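PmbA-related protein (Thermotoga maritima, PDB 1VL4) is of unproven function but belongs to the PmbA/TldD family, peptidase family U62, and may act as a metallopeptidase. Local coordinates at residues A[40-45]-A[155-160]; A[122-127]-A[176-181]; A[199-204]-A[290-295]; A[47-52]-A[148-153]; A[182-187]-A[215-220]. All coordinates share one frame; numbering follows the deposited sequence. Where two conformers were deposited one is given.

In the fold
Contacts 1 and 4 both join strands 32-48 and 148-167 of the six-stranded antiparallel sheet. Contact 1 is regular and partly buried. Contact 4 lies about 20 Å away between centres, at a turn and a bulge, with weak bonds and a water. Contacts 2 and 5 share strand 172-188, and both are buried. Contact 2 sets an aromatic ring and waters against the strand. Contact 5 packs alanines against a helix without cross-bonds. Contact 3 is also buried and is the closest to the chain centre. There an arginine and leucines join strand 194-202 to loop 290-295, linking the central and C-terminal family regions.

Contact 1: residues A[40-45]-A[155-160]; sequences TREFSL and MYKDMV
F43 and D158 face each other in an antiparallel pair of strands, 40-45 and 155-160, within the six-stranded sheet. R41-V160, F43-D158 and L45-Y156 are hydrogen-bonded pairs. E42-M159 and S44-K157 are the non-hydrogen-bonded pairs between them. The backbone bonds are short and fairly straight, as in F43 N to D158 O at 2.9 Å and D158 N to F43 O at 2.8 Å.

F43, L45, Y156 and D158 lie on one face, toward helix 128-143. The F43 and Y156 side chains cross at about a right angle. Y156 CE1 comes to the edge of the F43 ring, 4.0 Å from CD1. L45 CG sits 3.9 Å from Y156 CB. In D158, CG lies between the backbone N and the carbonyl carbon (chi1 67°), and OD1 comes to 3.7 Å from F43 CB. D158 OD2 also forms a salt bridge with K131. An alanine at D158 would probably leave the Y156 hydroxyl without its acceptor and the K131 ammonium without this counter-charge.

E42, M159 and K157 lie on the other face, the first two side by side and pointing the same way. K157 is fully extended, and its NZ makes a salt bridge to E42 OE1 at 3.3 Å, weak as a hydrogen bond. R41 turns away to D57 and to E90 of the second subunit. T40 OG1 is buried with no polar partner in the model.

Y156 OH donates to D158 OD2 at 2.5 Å. D158 OD2 accepts with its anti lone pair and lies in the Y156 ring plane.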
# COMPACT_ATOMS: atom_id res chain seq x y z
N THR A 40 -16.00 9.85 6.33
CA THR A 40 -15.43 9.00 7.34
C THR A 40 -14.79 9.80 8.48
O THR A 40 -14.26 10.91 8.30
CB THR A 40 -14.36 8.06 6.77
OG1 THR A 40 -13.11 8.72 6.71
CG2 THR A 40 -14.75 7.55 5.46
N ARG A 41 -14.87 9.23 9.67
CA ARG A 41 -14.25 9.76 10.85
C ARG A 41 -13.63 8.56 11.53
O ARG A 41 -14.30 7.50 11.70
CB ARG A 41 -15.40 10.31 11.67
CG ARG A 41 -15.11 11.32 12.68
CD ARG A 41 -14.17 12.46 12.29
NE ARG A 41 -13.80 13.05 13.55
CZ ARG A 41 -12.98 12.47 14.43
NH1 ARG A 41 -12.38 11.30 14.16
NH2 ARG A 41 -12.76 13.06 15.59
N GLU A 42 -12.35 8.66 11.87
CA GLU A 42 -11.65 7.53 12.42
C GLU A 42 -10.68 7.94 13.51
O GLU A 42 -10.12 9.03 13.48
CB GLU A 42 -10.92 6.72 11.33
CG GLU A 42 -9.81 7.53 10.63
CD GLU A 42 -9.45 6.97 9.26
OE1 GLU A 42 -8.80 5.90 9.23
OE2 GLU A 42 -9.82 7.59 8.22
N PHE A 43 -10.51 7.02 14.47
CA PHE A 43 -9.58 7.22 15.49
C PHE A 43 -8.83 5.92 15.67
O PHE A 43 -9.43 4.88 15.81
CB PHE A 43 -10.28 7.63 16.77
CG PHE A 43 -9.32 7.89 17.88
CD1 PHE A 43 -8.83 6.84 18.66
CD2 PHE A 43 -8.86 9.17 18.12
CE1 PHE A 43 -7.94 7.06 19.64
CE2 PHE A 43 -7.92 9.39 19.16
CZ PHE A 43 -7.46 8.32 19.90
N SER A 44 -7.51 5.99 15.67
CA SER A 44 -6.72 4.81 15.94
C SER A 44 -5.56 5.13 16.83
O SER A 44 -5.09 6.26 16.86
CB SER A 44 -6.16 4.27 14.63
OG SER A 44 -5.21 5.16 14.10
N LEU A 45 -5.10 4.14 17.57
CA LEU A 45 -3.93 4.22 18.33
C LEU A 45 -3.15 2.89 18.45
O LEU A 45 -3.74 1.78 18.42
CB LEU A 45 -4.20 4.81 19.69
CG LEU A 45 -4.99 4.03 20.70
CD1 LEU A 45 -4.06 3.02 21.40
CD2 LEU A 45 -5.59 5.01 21.71
N MET A 155 -3.09 -2.53 19.16
CA MET A 155 -3.75 -1.57 18.32
C MET A 155 -5.27 -1.49 18.53
O MET A 155 -5.99 -2.48 18.52
CB MET A 155 -3.41 -1.86 16.87
CG MET A 155 -3.66 -0.70 15.91
SD MET A 155 -3.65 -1.29 14.21
CE MET A 155 -2.02 -2.14 14.34
N TYR A 156 -5.73 -0.25 18.64
CA TYR A 156 -7.14 0.12 18.73
C TYR A 156 -7.53 0.92 17.48
O TYR A 156 -6.81 1.84 17.06
CB TYR A 156 -7.36 0.98 20.01
CG TYR A 156 -8.78 1.57 20.10
CD1 TYR A 156 -9.10 2.78 19.44
CD2 TYR A 156 -9.80 0.90 20.77
CE1 TYR A 156 -10.40 3.29 19.45
CE2 TYR A 156 -11.07 1.41 20.82
CZ TYR A 156 -11.37 2.62 20.14
OH TYR A 156 -12.67 3.11 20.17
N LYS A 157 -8.71 0.65 16.95
CA LYS A 157 -9.28 1.50 15.96
C LYS A 157 -10.81 1.58 16.02
O LYS A 157 -11.47 0.57 16.24
CB LYS A 157 -8.88 1.03 14.55
CG LYS A 157 -9.32 2.05 13.49
CD LYS A 157 -8.65 1.86 12.14
CE LYS A 157 -9.10 2.93 11.16
NZ LYS A 157 -8.52 2.68 9.79
N ASP A 158 -11.35 2.78 15.84
CA ASP A 158 -12.75 2.90 15.54
C ASP A 158 -13.00 3.80 14.36
O ASP A 158 -12.13 4.62 13.97
CB ASP A 158 -13.58 3.32 16.77
CG ASP A 158 -13.31 4.73 17.24
OD1 ASP A 158 -13.46 5.68 16.46
OD2 ASP A 158 -12.98 4.91 18.45
N MET A 159 -14.15 3.61 13.70
CA MET A 159 -14.48 4.28 12.44
C MET A 159 -16.00 4.47 12.34
O MET A 159 -16.76 3.55 12.73
CB MET A 159 -13.92 3.48 11.22
CG MET A 159 -13.81 4.29 9.89
SD MET A 159 -12.49 3.71 8.76
CE MET A 159 -12.51 5.03 7.55
N VAL A 160 -16.43 5.64 11.81
CA VAL A 160 -17.82 5.86 11.36
C VAL A 160 -17.75 6.29 9.88
O VAL A 160 -16.89 7.12 9.49
CB VAL A 160 -18.55 7.01 12.10
CG1 VAL A 160 -20.02 7.13 11.53
CG2 VAL A 160 -18.59 6.81 13.52

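Contact 2: residues A[122-127]-A[176-181]; sequences RFEKLS and QMDGGF
The turn that leads into helix 128-143 packs on strand 172-188 through F123, whose ring lies over the glycine pair G179-G180. Residues 122-125 have helical backbone angles, and S127 is the N-cap of the helix that follows.

F123 CE2 is 3.5 Å from G180 N and 3.7 Å from G179 C. G180 CA stands over the ring face in a CH-pi contact, 4.2 Å from the F123 ring centroid and 27° off the normal. G179 O lies over a face as well, but toward the rim. The lack of CB at G180 lets the ring come this close. F123 also touches Y156 and D158 of strand 148-167. An alanine at F123 would probably open a gap over the two glycines and take away the ring packing against Y156.

Two waters form the polar half. Water 1 accepts from F123 N and donates to D178 OD2 (2.9 Å). Water 2 accepts from E124 N and donates to both E124 OE1 (2.8 Å) and D178 OD2 (2.7 Å). D178 is held further by V120 N at OD1 and G121 N at OD2.

E124 OE1 and D178 OD2 are 4.4 Å apart, and both are acidic. The shared water and the backbone N-H groups probably ease their repulsion, so ordered water probably helps the two carboxylates lie this close.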
# COMPACT_ATOMS: atom_id res chain seq x y z
N ARG A 122 -22.23 3.99 19.55
CA ARG A 122 -21.61 3.95 20.86
C ARG A 122 -20.09 4.22 20.86
O ARG A 122 -19.59 4.77 21.82
CB ARG A 122 -21.96 2.65 21.56
CG ARG A 122 -23.48 2.53 21.83
CD ARG A 122 -23.83 1.40 22.75
NE ARG A 122 -23.15 1.55 24.02
CZ ARG A 122 -23.54 2.36 25.01
NH1 ARG A 122 -24.63 3.12 24.87
NH2 ARG A 122 -22.84 2.41 26.15
N PHE A 123 -19.37 3.87 19.79
CA PHE A 123 -17.91 4.16 19.77
C PHE A 123 -17.69 5.67 19.87
O PHE A 123 -16.79 6.13 20.57
CB PHE A 123 -17.22 3.55 18.51
CG PHE A 123 -16.77 2.14 18.69
CD1 PHE A 123 -15.67 1.85 19.49
CD2 PHE A 123 -17.49 1.07 18.11
CE1 PHE A 123 -15.27 0.55 19.71
CE2 PHE A 123 -17.10 -0.22 18.32
CZ PHE A 123 -15.99 -0.51 19.10
N GLU A 124 -18.55 6.44 19.17
CA GLU A 124 -18.52 7.91 19.12
C GLU A 124 -18.66 8.59 20.46
O GLU A 124 -18.18 9.71 20.63
CB GLU A 124 -19.69 8.44 18.29
CG GLU A 124 -19.42 8.50 16.84
CD GLU A 124 -20.69 8.72 16.05
OE1 GLU A 124 -21.49 7.77 15.91
OE2 GLU A 124 -20.89 9.87 15.59
N LYS A 125 -19.36 7.94 21.37
CA LYS A 125 -19.53 8.45 22.73
C LYS A 125 -18.34 8.29 23.68
O LYS A 125 -18.29 8.95 24.71
CB LYS A 125 -20.77 7.77 23.34
CG LYS A 125 -22.05 8.25 22.58
CD LYS A 125 -23.32 8.02 23.39
CE LYS A 125 -23.80 6.56 23.33
NZ LYS A 125 -24.93 6.40 22.37
N LEU A 126 -17.39 7.42 23.35
CA LEU A 126 -16.25 7.20 24.21
C LEU A 126 -15.35 8.40 24.22
O LEU A 126 -15.13 9.03 23.21
CB LEU A 126 -15.41 6.03 23.70
CG LEU A 126 -16.01 4.65 23.77
CD1 LEU A 126 -14.97 3.67 23.27
CD2 LEU A 126 -16.47 4.29 25.18
N SER A 127 -14.77 8.69 25.35
CA SER A 127 -13.74 9.72 25.39
C SER A 127 -12.42 9.10 24.93
O SER A 127 -12.30 7.88 24.90
CB SER A 127 -13.52 10.17 26.81
OG SER A 127 -12.88 9.13 27.51
N GLN A 176 -25.10 4.34 6.94
CA GLN A 176 -24.03 4.68 7.82
C GLN A 176 -23.66 3.43 8.53
O GLN A 176 -24.52 2.52 8.72
CB GLN A 176 -24.40 5.69 8.88
CG GLN A 176 -24.86 6.98 8.46
CD GLN A 176 -24.95 7.85 9.67
OE1 GLN A 176 -23.94 8.31 10.20
NE2 GLN A 176 -26.15 8.00 10.18
N MET A 177 -22.36 3.28 8.82
CA MET A 177 -21.79 2.09 9.49
C MET A 177 -20.77 2.58 10.52
O MET A 177 -20.01 3.52 10.24
CB MET A 177 -21.11 1.08 8.51
CG MET A 177 -19.71 1.42 8.06
SD MET A 177 -18.50 1.64 9.41
CE MET A 177 -18.24 -0.10 9.99
N ASP A 178 -20.72 1.92 11.67
CA ASP A 178 -19.66 2.15 12.61
C ASP A 178 -19.10 0.83 13.17
O ASP A 178 -19.62 -0.26 12.87
CB ASP A 178 -20.06 3.15 13.70
CG ASP A 178 -21.08 2.64 14.68
OD1 ASP A 178 -21.77 1.62 14.48
OD2 ASP A 178 -21.21 3.34 15.68
N GLY A 179 -17.97 0.92 13.87
CA GLY A 179 -17.36 -0.27 14.42
C GLY A 179 -15.96 0.02 14.86
O GLY A 179 -15.49 1.14 14.77
N GLY A 180 -15.34 -1.01 15.39
CA GLY A 180 -14.00 -0.91 15.96
C GLY A 180 -13.37 -2.27 16.09
O GLY A 180 -14.02 -3.30 15.87
N PHE A 181 -12.13 -2.25 16.56
CA PHE A 181 -11.14 -3.36 16.49
C PHE A 181 -10.16 -3.10 17.61
O PHE A 181 -9.79 -1.93 17.89
CB PHE A 181 -10.52 -3.25 15.08
CG PHE A 181 -9.25 -3.99 14.84
CD1 PHE A 181 -9.28 -5.31 14.35
CD2 PHE A 181 -8.01 -3.33 14.92
CE1 PHE A 181 -8.07 -6.00 14.02
CE2 PHE A 181 -6.82 -3.98 14.61
CZ PHE A 181 -6.85 -5.33 14.12
O HOH W 1 -20.83 1.79 18.08
O HOH W 2 -19.95 5.53 16.64

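Contact 3: residues A[199-204]-A[290-295]; sequences YELART and KGLSST
L201 meets L292 at the end of strand 194-202. The branches touch at L201 CD2 and L292 CD1, 3.6 Å apart, and the two side chains cross obliquely. On the backbone, L201 O is 3.5 Å from K290 CD, so the aliphatic part of the lysine lies against the strand.

A202 follows. Its CB points away from the loop, but its carbonyl faces L292, with A202 O 3.7 Å from L292 CD2. Its backbone is also bonded to G180 of the neighbouring strand.

R203 carries most of the polar contact. Its chain is bent at chi2 (89°) and chi3 (51°), and the guanidinium lies against the loop. L292 CD2 stands over the centre of one guanidinium face, 4.1 Å from R203 CZ. G291 O lies at the edge, near the plane, and takes a weak bond from R203 NH2 of 3.0 Å with an N-H...O angle of 131°. R203 NE is bonded to P289 O, and R203 NH2 also to H288 O. R203 NH1 gives to water 3, which passes on to S294 O and weakly to L292 O.

The acceptor G291 O is also gripped from within the loop, by S294 N at 3.0 Å and by S294 OG at 2.6 Å. The first of these bonds closes a type I beta turn from G291 to S294. The arrangement is a buried arginine whose NE and NH2 bond loop carbonyls next to a type I beta turn, here where the central and C-terminal family regions meet.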
# COMPACT_ATOMS: atom_id res chain seq x y z
N TYR A 199 -7.29 -10.70 18.03
CA TYR A 199 -8.08 -9.49 17.80
C TYR A 199 -9.55 -9.81 17.99
O TYR A 199 -9.99 -10.99 17.88
CB TYR A 199 -7.87 -8.93 16.38
CG TYR A 199 -8.35 -9.85 15.28
CD1 TYR A 199 -9.68 -9.81 14.80
CD2 TYR A 199 -7.50 -10.78 14.73
CE1 TYR A 199 -10.11 -10.74 13.80
CE2 TYR A 199 -7.92 -11.68 13.76
CZ TYR A 199 -9.21 -11.67 13.32
OH TYR A 199 -9.53 -12.58 12.34
N GLU A 200 -10.31 -8.77 18.29
CA GLU A 200 -11.78 -8.84 18.21
C GLU A 200 -12.24 -7.65 17.31
O GLU A 200 -11.67 -6.57 17.34
CB GLU A 200 -12.41 -8.77 19.60
CG GLU A 200 -12.42 -10.10 20.42
CD GLU A 200 -12.68 -9.95 21.98
OE1 GLU A 200 -13.20 -8.90 22.47
OE2 GLU A 200 -12.37 -10.95 22.71
N LEU A 201 -13.24 -7.92 16.47
CA LEU A 201 -14.00 -6.87 15.72
C LEU A 201 -15.33 -6.69 16.42
O LEU A 201 -15.89 -7.66 16.94
CB LEU A 201 -14.19 -7.32 14.27
CG LEU A 201 -12.92 -7.17 13.46
CD1 LEU A 201 -12.85 -8.22 12.36
CD2 LEU A 201 -12.82 -5.77 12.89
N ALA A 202 -15.79 -5.45 16.53
CA ALA A 202 -17.01 -5.14 17.24
C ALA A 202 -17.76 -3.95 16.62
O ALA A 202 -17.17 -3.01 16.07
CB ALA A 202 -16.69 -4.83 18.67
N ARG A 203 -19.07 -3.99 16.77
CA ARG A 203 -19.98 -2.89 16.41
C ARG A 203 -20.11 -1.90 17.57
O ARG A 203 -20.39 -0.70 17.41
CB ARG A 203 -21.34 -3.50 16.04
CG ARG A 203 -22.26 -2.51 15.42
CD ARG A 203 -22.16 -2.39 13.96
NE ARG A 203 -22.22 -3.65 13.17
CZ ARG A 203 -21.84 -3.67 11.89
NH1 ARG A 203 -21.50 -2.54 11.31
NH2 ARG A 203 -21.85 -4.77 11.18
N THR A 204 -19.91 -2.39 18.80
CA THR A 204 -19.98 -1.52 19.97
C THR A 204 -18.76 -1.77 20.90
O THR A 204 -18.21 -2.86 20.88
CB THR A 204 -21.29 -1.80 20.72
OG1 THR A 204 -21.49 -0.81 21.74
CG2 THR A 204 -21.23 -3.13 21.38
N LYS A 290 -20.85 -8.37 13.54
CA LYS A 290 -19.42 -8.04 13.72
C LYS A 290 -18.67 -7.96 12.37
O LYS A 290 -17.47 -7.76 12.35
CB LYS A 290 -18.74 -9.12 14.58
CG LYS A 290 -19.21 -9.20 15.99
CD LYS A 290 -18.34 -10.16 16.77
CE LYS A 290 -19.01 -10.74 18.02
NZ LYS A 290 -18.66 -12.19 18.18
N GLY A 291 -19.42 -8.05 11.27
CA GLY A 291 -18.85 -7.86 9.91
C GLY A 291 -18.93 -6.40 9.54
O GLY A 291 -19.99 -5.92 9.12
N LEU A 292 -17.80 -5.68 9.68
CA LEU A 292 -17.81 -4.23 9.60
C LEU A 292 -17.91 -3.69 8.17
O LEU A 292 -18.15 -2.52 8.01
CB LEU A 292 -16.62 -3.62 10.33
CG LEU A 292 -16.51 -4.00 11.81
CD1 LEU A 292 -15.37 -3.20 12.52
CD2 LEU A 292 -17.84 -3.83 12.53
N SER A 293 -17.75 -4.55 7.16
CA SER A 293 -18.07 -4.18 5.79
C SER A 293 -19.55 -4.36 5.40
O SER A 293 -19.92 -4.01 4.29
CB SER A 293 -17.21 -4.96 4.84
OG SER A 293 -15.87 -4.48 5.06
N SER A 294 -20.39 -4.81 6.34
CA SER A 294 -21.82 -5.05 6.08
C SER A 294 -22.45 -3.77 5.54
O SER A 294 -22.14 -2.69 6.02
CB SER A 294 -22.53 -5.53 7.32
OG SER A 294 -22.01 -6.79 7.82
N THR A 295 -23.27 -3.90 4.49
CA THR A 295 -23.85 -2.75 3.82
C THR A 295 -25.04 -3.25 3.02
O THR A 295 -25.01 -4.38 2.57
CB THR A 295 -22.84 -2.06 2.87
OG1 THR A 295 -23.47 -0.93 2.22
CG2 THR A 295 -22.27 -3.03 1.82
O HOH W 3 -20.92 -2.43 8.52

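Contact 4: residues A[47-52]-A[148-153]; sequences LANGDL and VVMVPT
A48 and N49, in the type I' turn of the hairpin between strands 32-48 and 51-69, meet V151 and P152 near the start of strand 148-167. The turn runs from A48 to D51 and is closed by A48 N to D51 O at 2.8 Å and D51 N to A48 O at 3.0 Å. Its two central residues are N49 and G50, a pair well suited to this turn. N49 has left-handed helical backbone angles.

The contact to strand 148-167 is made largely by main-chain atoms. N49 N gives a weak bond of 3.4 Å to P152 O. CA-H...O contacts join A48 CA to the same P152 O at 3.4 Å, T153 CA to L47 O at 3.4 Å and N49 CA to V151 O at 3.2 Å. Thus P152 O receives both a weak N-H bond and a CA-H.

Water 4 lies between the turn and the strand. It accepts from G50 N at 2.8 Å, donates to V151 O at 2.9 Å and reaches L47 O weakly. The N49 side chain leans across toward M150.

L47 and V151 turn their side chains to helix 128-143, L47 touching A135 and V151 touching H139, A142 and A143. V149 and M150 both face I187, which makes a classic beta bulge on the far side of this strand.

Past the regular pairing, the two strands are thus held by weak donors and one water. The carbonyls of L47, V151 and P152 take a weak N-H, CA-H groups and this water in place of regular backbone bonds.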
# COMPACT_ATOMS: atom_id res chain seq x y z
N LEU A 47 0.14 1.11 20.66
CA LEU A 47 1.16 1.01 21.67
C LEU A 47 2.25 0.07 21.16
O LEU A 47 1.97 -1.00 20.61
CB LEU A 47 0.58 0.44 22.97
CG LEU A 47 -0.74 1.02 23.47
CD1 LEU A 47 -0.99 0.42 24.84
CD2 LEU A 47 -0.67 2.56 23.54
N ALA A 48 3.48 0.48 21.36
CA ALA A 48 4.65 -0.26 20.97
C ALA A 48 5.38 -0.60 22.27
O ALA A 48 5.85 0.28 22.95
CB ALA A 48 5.53 0.62 20.10
N ASN A 49 5.44 -1.87 22.61
CA ASN A 49 5.95 -2.28 23.92
C ASN A 49 5.37 -1.43 25.06
O ASN A 49 6.09 -0.94 25.91
CB ASN A 49 7.48 -2.25 23.89
CG ASN A 49 8.04 -3.24 22.86
OD1 ASN A 49 7.88 -4.47 22.98
ND2 ASN A 49 8.66 -2.70 21.80
N GLY A 50 4.06 -1.23 25.05
CA GLY A 50 3.42 -0.49 26.12
C GLY A 50 3.37 1.03 25.96
O GLY A 50 2.50 1.68 26.53
N ASP A 51 4.26 1.60 25.17
CA ASP A 51 4.25 3.03 24.99
C ASP A 51 3.38 3.47 23.83
O ASP A 51 3.50 2.98 22.70
CB ASP A 51 5.66 3.57 24.79
CG ASP A 51 6.45 3.67 26.10
OD1 ASP A 51 6.32 2.78 26.97
OD2 ASP A 51 7.21 4.66 26.24
N LEU A 52 2.50 4.43 24.11
CA LEU A 52 1.65 5.02 23.10
C LEU A 52 2.50 5.80 22.16
O LEU A 52 2.87 6.93 22.46
CB LEU A 52 0.63 5.97 23.74
N VAL A 148 5.93 -14.00 29.13
CA VAL A 148 5.87 -12.99 28.07
C VAL A 148 7.04 -12.03 28.23
O VAL A 148 7.23 -11.43 29.31
CB VAL A 148 4.53 -12.22 28.09
CG1 VAL A 148 4.50 -11.18 27.02
CG2 VAL A 148 3.42 -13.20 27.90
N VAL A 149 7.86 -11.92 27.17
CA VAL A 149 9.07 -11.11 27.20
C VAL A 149 8.76 -9.71 26.67
O VAL A 149 9.43 -8.74 27.02
CB VAL A 149 10.28 -11.74 26.42
CG1 VAL A 149 10.68 -13.03 27.05
CG2 VAL A 149 9.98 -12.00 24.96
N MET A 150 7.77 -9.62 25.80
CA MET A 150 7.29 -8.32 25.43
C MET A 150 5.96 -8.37 24.71
O MET A 150 5.42 -9.44 24.36
CB MET A 150 8.32 -7.61 24.57
CG MET A 150 8.38 -8.05 23.15
SD MET A 150 9.65 -7.08 22.30
CE MET A 150 10.99 -8.28 22.33
N VAL A 151 5.44 -7.17 24.47
CA VAL A 151 4.16 -7.00 23.80
C VAL A 151 4.36 -5.96 22.70
O VAL A 151 4.19 -4.76 22.91
CB VAL A 151 3.06 -6.62 24.82
CG1 VAL A 151 1.72 -6.59 24.14
CG2 VAL A 151 3.04 -7.61 25.98
N PRO A 152 4.78 -6.42 21.52
CA PRO A 152 5.32 -5.44 20.58
C PRO A 152 4.25 -4.49 20.05
O PRO A 152 4.55 -3.37 19.67
CB PRO A 152 5.85 -6.31 19.44
CG PRO A 152 5.92 -7.72 20.02
CD PRO A 152 4.83 -7.79 20.98
N THR A 153 3.01 -4.97 20.01
CA THR A 153 1.93 -4.20 19.48
C THR A 153 0.63 -4.42 20.23
O THR A 153 0.26 -5.52 20.55
CB THR A 153 1.74 -4.49 17.97
OG1 THR A 153 2.89 -4.06 17.25
CG2 THR A 153 0.56 -3.74 17.39
O HOH W 4 2.32 -2.64 23.38

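Contact 5: residues A[182-187]-A[215-220]; sequences LFAMAI and KRAAEE
A184 and A186 of strand 182-187 meet A217 and A218 of helix 215-220 in a close alanine packing. The segment axes approach to 6.9 Å, and their N-to-C directions differ by 33°.

The apolar contacts are between methyl groups. A184 CB is 4.0 Å from A217 CB, and A186 CB is 4.4 Å from A217 CB. A217 is therefore set against both strand alanines.

Methyls also touch main-chain atoms. A217 CB lies 3.5 Å from A184 O, and A186 CB lies 3.9 Å from A217 O. A186 CB is also 4.0 Å from A218 CA. With only CB groups between them, helix and strand can lie close together.

No hydrogen bond joins the two segments. The charged side chains of the helix lead off to other partners. K215 and E219 form a long salt bridge with each other, R216 pairs with E212, and E220 pairs with R240.

Strand 172-188 lies between strands 148-167 and 194-202, bonded to both through its backbone. A184 also touches I213 of the same helix, L182 touches P210 and I213, and A218 reaches V148. Helix 210-223 thus packs on the face that holds L182, A184 and A186, while F183, M185 and I187 point away from it.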
# COMPACT_ATOMS: atom_id res chain seq x y z
N LEU A 182 -9.78 -4.16 18.32
CA LEU A 182 -8.72 -4.11 19.27
C LEU A 182 -7.90 -5.37 19.05
O LEU A 182 -8.46 -6.46 18.95
CB LEU A 182 -9.25 -4.09 20.69
CG LEU A 182 -8.29 -3.88 21.85
CD1 LEU A 182 -7.38 -2.66 21.72
CD2 LEU A 182 -9.07 -3.81 23.18
N PHE A 183 -6.57 -5.18 18.99
CA PHE A 183 -5.62 -6.22 18.59
C PHE A 183 -4.46 -6.15 19.57
O PHE A 183 -4.05 -5.09 20.04
CB PHE A 183 -5.12 -6.00 17.14
CG PHE A 183 -3.84 -6.80 16.75
CD1 PHE A 183 -3.96 -8.10 16.21
CD2 PHE A 183 -2.58 -6.27 16.90
CE1 PHE A 183 -2.87 -8.81 15.85
CE2 PHE A 183 -1.47 -7.00 16.56
CZ PHE A 183 -1.62 -8.28 16.01
N ALA A 184 -3.91 -7.31 19.88
CA ALA A 184 -2.70 -7.40 20.67
C ALA A 184 -1.81 -8.52 20.17
O ALA A 184 -2.31 -9.56 19.71
CB ALA A 184 -3.05 -7.63 22.13
N MET A 185 -0.50 -8.29 20.25
CA MET A 185 0.50 -9.31 19.89
C MET A 185 1.53 -9.42 21.00
O MET A 185 2.09 -8.39 21.45
CB MET A 185 1.18 -8.99 18.53
CG MET A 185 2.03 -10.17 18.00
SD MET A 185 3.61 -9.61 17.35
CE MET A 185 4.76 -10.88 17.86
N ALA A 186 1.80 -10.65 21.43
CA ALA A 186 2.75 -10.91 22.48
C ALA A 186 3.89 -11.82 22.00
O ALA A 186 3.74 -12.57 21.06
CB ALA A 186 2.06 -11.47 23.69
N ILE A 187 5.06 -11.66 22.61
CA ILE A 187 6.23 -12.57 22.38
C ILE A 187 6.61 -13.30 23.66
O ILE A 187 6.86 -12.66 24.69
CB ILE A 187 7.45 -11.79 21.84
CG1 ILE A 187 7.08 -11.14 20.49
CG2 ILE A 187 8.69 -12.72 21.71
CD1 ILE A 187 8.14 -10.32 19.87
N LYS A 215 -4.93 -11.38 27.17
CA LYS A 215 -4.75 -12.75 27.73
C LYS A 215 -4.61 -13.81 26.61
O LYS A 215 -3.67 -14.59 26.61
CB LYS A 215 -5.94 -13.06 28.64
CG LYS A 215 -5.82 -14.36 29.45
CD LYS A 215 -7.16 -14.81 30.02
CE LYS A 215 -6.99 -15.87 31.13
NZ LYS A 215 -8.23 -16.71 31.27
N ARG A 216 -5.53 -13.82 25.64
CA ARG A 216 -5.36 -14.68 24.45
C ARG A 216 -4.07 -14.50 23.63
O ARG A 216 -3.52 -15.48 23.19
CB ARG A 216 -6.56 -14.63 23.51
CG ARG A 216 -7.78 -15.07 24.24
CD ARG A 216 -8.77 -15.88 23.45
NE ARG A 216 -10.06 -15.21 23.33
CZ ARG A 216 -11.21 -15.83 23.07
NH1 ARG A 216 -11.25 -17.15 22.90
NH2 ARG A 216 -12.33 -15.12 22.95
N ALA A 217 -3.62 -13.27 23.42
CA ALA A 217 -2.40 -13.05 22.71
C ALA A 217 -1.22 -13.73 23.44
O ALA A 217 -0.37 -14.39 22.80
CB ALA A 217 -2.17 -11.55 22.56
N ALA A 218 -1.18 -13.61 24.77
CA ALA A 218 -0.14 -14.24 25.61
C ALA A 218 -0.26 -15.77 25.54
O ALA A 218 0.70 -16.46 25.21
CB ALA A 218 -0.29 -13.78 27.03
N GLU A 219 -1.45 -16.29 25.82
CA GLU A 219 -1.76 -17.74 25.70
C GLU A 219 -1.32 -18.32 24.35
O GLU A 219 -0.73 -19.37 24.29
CB GLU A 219 -3.26 -18.00 25.92
CG GLU A 219 -3.69 -17.80 27.38
CD GLU A 219 -5.22 -17.76 27.59
OE1 GLU A 219 -6.00 -17.56 26.62
OE2 GLU A 219 -5.65 -17.89 28.76
N GLU A 220 -1.60 -17.59 23.28
CA GLU A 220 -1.14 -17.96 21.95
C GLU A 220 0.38 -18.15 21.89
O GLU A 220 0.89 -19.22 21.55
CB GLU A 220 -1.63 -16.96 20.92
CG GLU A 220 -3.14 -17.01 20.65
CD GLU A 220 -3.56 -18.23 19.82
OE1 GLU A 220 -3.12 -18.33 18.64
OE2 GLU A 220 -4.35 -19.06 20.34